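Local coordinates for protein hydrazine synthase subunit beta (Candidatus Kuenenia stuttgartiensis, PDB 5C2V) that serves as the beta subunit of hydrazine synthase, which condenses nitric oxide with ammonium, and may modulate passage of hydroxylamine between the active sites of its partner subunits, at residues G14-T19 with Q56-A61. Numbering follows the deposited sequence.
Sequences GPFHIT and QPEASA
Glu58 lays its extended side chain against the ring of Phe16, CG lying 3.6 Å from Phe16 CD2, with carboxylate and ring planes stacked 22° apart. Methylenes suit the aromatic surface, while the polar end needs partners: Gln56, two residues earlier, gives an N-H from NE2 to Glu58 OE2 (3.0 Å) from above the carboxylate plane, and Gln32 also bonds OE2 while Trp98 donates to OE1. These bonds fix the carboxylate's rotation in a buried place. Ala59 is small enough for His17 to lie close over its backbone; its CA sits 4.1 Å from the imidazole centroid, a CH-pi contact over the face. His17 reaches there because CG is anti to its backbone N (chi1 -170°). Ser60 is compact and buried; Thr19 OG1 is anti to its backbone N (chi1 -176°), which leaves CG2 to meet Ser60 OG at 3.5 Å. The two strands run nearly parallel, their axes 5.7 Å apart at closest approach, joined by side-chain packing and not by backbone hydrogen bonds. Each is the first strand of a four-stranded antiparallel blade of the beta-propeller, 15-20 pairing with 26-31 and 57-62 with 68-73, so the contact joins consecutive blades; His17 also touches Ser324 of strand 322-327.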
loop_
_atom_site.group_PDB
_atom_site.type_symbol
_atom_site.label_atom_id
_atom_site.label_comp_id
_atom_site.label_asym_id
_atom_site.label_seq_id
_atom_site.Cartn_x
_atom_site.Cartn_y
_atom_site.Cartn_z
ATOM N N GLY B 14 -34.587 -40.774 -27.091
ATOM C CA GLY B 14 -34.077 -40.318 -25.809
ATOM C C GLY B 14 -32.705 -40.846 -25.425
ATOM O O GLY B 14 -32.589 -41.535 -24.411
ATOM N N PRO B 15 -31.670 -40.576 -26.246
ATOM C CA PRO B 15 -30.388 -41.252 -25.996
ATOM C C PRO B 15 -29.833 -41.008 -24.591
ATOM O O PRO B 15 -29.642 -39.861 -24.187
ATOM C CB PRO B 15 -29.456 -40.619 -27.035
ATOM C CG PRO B 15 -30.353 -39.984 -28.053
ATOM C CD PRO B 15 -31.577 -39.569 -27.316
ATOM N N PHE B 16 -29.578 -42.093 -23.862
ATOM C CA PHE B 16 -28.982 -42.022 -22.533
ATOM C C PHE B 16 -27.469 -42.253 -22.439
ATOM O O PHE B 16 -26.859 -41.957 -21.411
ATOM C CB PHE B 16 -29.692 -43.035 -21.632
ATOM C CG PHE B 16 -29.678 -42.670 -20.182
ATOM C CD1 PHE B 16 -30.486 -41.652 -19.706
ATOM C CD2 PHE B 16 -28.871 -43.354 -19.289
ATOM C CE1 PHE B 16 -30.481 -41.314 -18.370
ATOM C CE2 PHE B 16 -28.863 -43.021 -17.950
ATOM C CZ PHE B 16 -29.669 -41.999 -17.489
ATOM N N HIS B 17 -26.862 -42.765 -23.506
ATOM C CA HIS B 17 -25.467 -43.199 -23.435
ATOM C C HIS B 17 -24.851 -43.281 -24.824
ATOM O O HIS B 17 -25.568 -43.398 -25.819
ATOM C CB HIS B 17 -25.373 -44.556 -22.720
ATOM C CG HIS B 17 -23.975 -44.977 -22.376
ATOM N ND1 HIS B 17 -23.161 -45.655 -23.258
ATOM C CD2 HIS B 17 -23.253 -44.822 -21.242
ATOM C CE1 HIS B 17 -21.997 -45.897 -22.683
ATOM N NE2 HIS B 17 -22.025 -45.401 -21.459
ATOM N N ILE B 18 -23.526 -43.237 -24.898
ATOM C CA ILE B 18 -22.849 -43.389 -26.178
ATOM C C ILE B 18 -21.451 -43.982 -25.998
ATOM O O ILE B 18 -20.792 -43.760 -24.982
ATOM C CB ILE B 18 -22.769 -42.033 -26.929
ATOM C CG1 ILE B 18 -22.394 -42.242 -28.398
ATOM C CG2 ILE B 18 -21.809 -41.074 -26.231
ATOM C CD1 ILE B 18 -22.439 -40.975 -29.226
ATOM N N THR B 19 -21.016 -44.758 -26.986
ATOM C CA THR B 19 -19.671 -45.314 -26.998
ATOM C C THR B 19 -19.208 -45.471 -28.438
ATOM O O THR B 19 -19.949 -45.163 -29.372
ATOM C CB THR B 19 -19.600 -46.674 -26.275
ATOM O OG1 THR B 19 -18.243 -47.133 -26.245
ATOM C CG2 THR B 19 -20.465 -47.705 -26.985
ATOM N N GLN B 56 -35.471 -50.290 -21.689
ATOM C CA GLN B 56 -34.692 -49.208 -21.079
ATOM C C GLN B 56 -33.174 -49.445 -21.028
ATOM O O GLN B 56 -32.595 -49.540 -19.944
ATOM C CB GLN B 56 -35.217 -48.964 -19.657
ATOM C CG GLN B 56 -34.777 -47.665 -19.022
ATOM C CD GLN B 56 -35.476 -47.402 -17.712
ATOM O OE1 GLN B 56 -36.651 -47.721 -17.538
ATOM N NE2 GLN B 56 -34.750 -46.824 -16.779
ATOM N N PRO B 57 -32.523 -49.593 -22.198
ATOM C CA PRO B 57 -31.060 -49.666 -22.110
ATOM C C PRO B 57 -30.424 -48.360 -21.624
ATOM O O PRO B 57 -30.666 -47.316 -22.229
ATOM C CB PRO B 57 -30.648 -49.962 -23.553
ATOM C CG PRO B 57 -31.724 -49.328 -24.377
ATOM C CD PRO B 57 -32.997 -49.496 -23.590
ATOM N N GLU B 58 -29.631 -48.399 -20.556
ATOM C CA GLU B 58 -28.814 -47.238 -20.194
ATOM C C GLU B 58 -27.306 -47.273 -20.483
ATOM O O GLU B 58 -26.625 -46.270 -20.269
ATOM C CB GLU B 58 -29.065 -46.910 -18.727
ATOM C CG GLU B 58 -30.496 -46.446 -18.556
ATOM C CD GLU B 58 -30.890 -46.166 -17.134
ATOM O OE1 GLU B 58 -30.115 -46.487 -16.210
ATOM O OE2 GLU B 58 -31.987 -45.600 -16.953
ATOM N N ALA B 59 -26.779 -48.391 -20.973
ATOM C CA ALA B 59 -25.333 -48.485 -21.182
ATOM C C ALA B 59 -24.938 -49.550 -22.197
ATOM O O ALA B 59 -25.686 -50.494 -22.443
ATOM C CB ALA B 59 -24.629 -48.748 -19.854
ATOM N N SER B 60 -23.746 -49.400 -22.770
ATOM C CA SER B 60 -23.218 -50.382 -23.713
ATOM C C SER B 60 -21.688 -50.404 -23.744
ATOM O O SER B 60 -21.037 -49.380 -23.532
ATOM C CB SER B 60 -23.765 -50.114 -25.117
ATOM O OG SER B 60 -23.445 -48.805 -25.551
ATOM N N ALA B 61 -21.124 -51.577 -24.018
ATOM C CA ALA B 61 -19.676 -51.728 -24.154
ATOM C C ALA B 61 -19.331 -52.601 -25.360
ATOM O O ALA B 61 -20.009 -53.590 -25.636
ATOM C CB ALA B 61 -19.079 -52.316 -22.886
#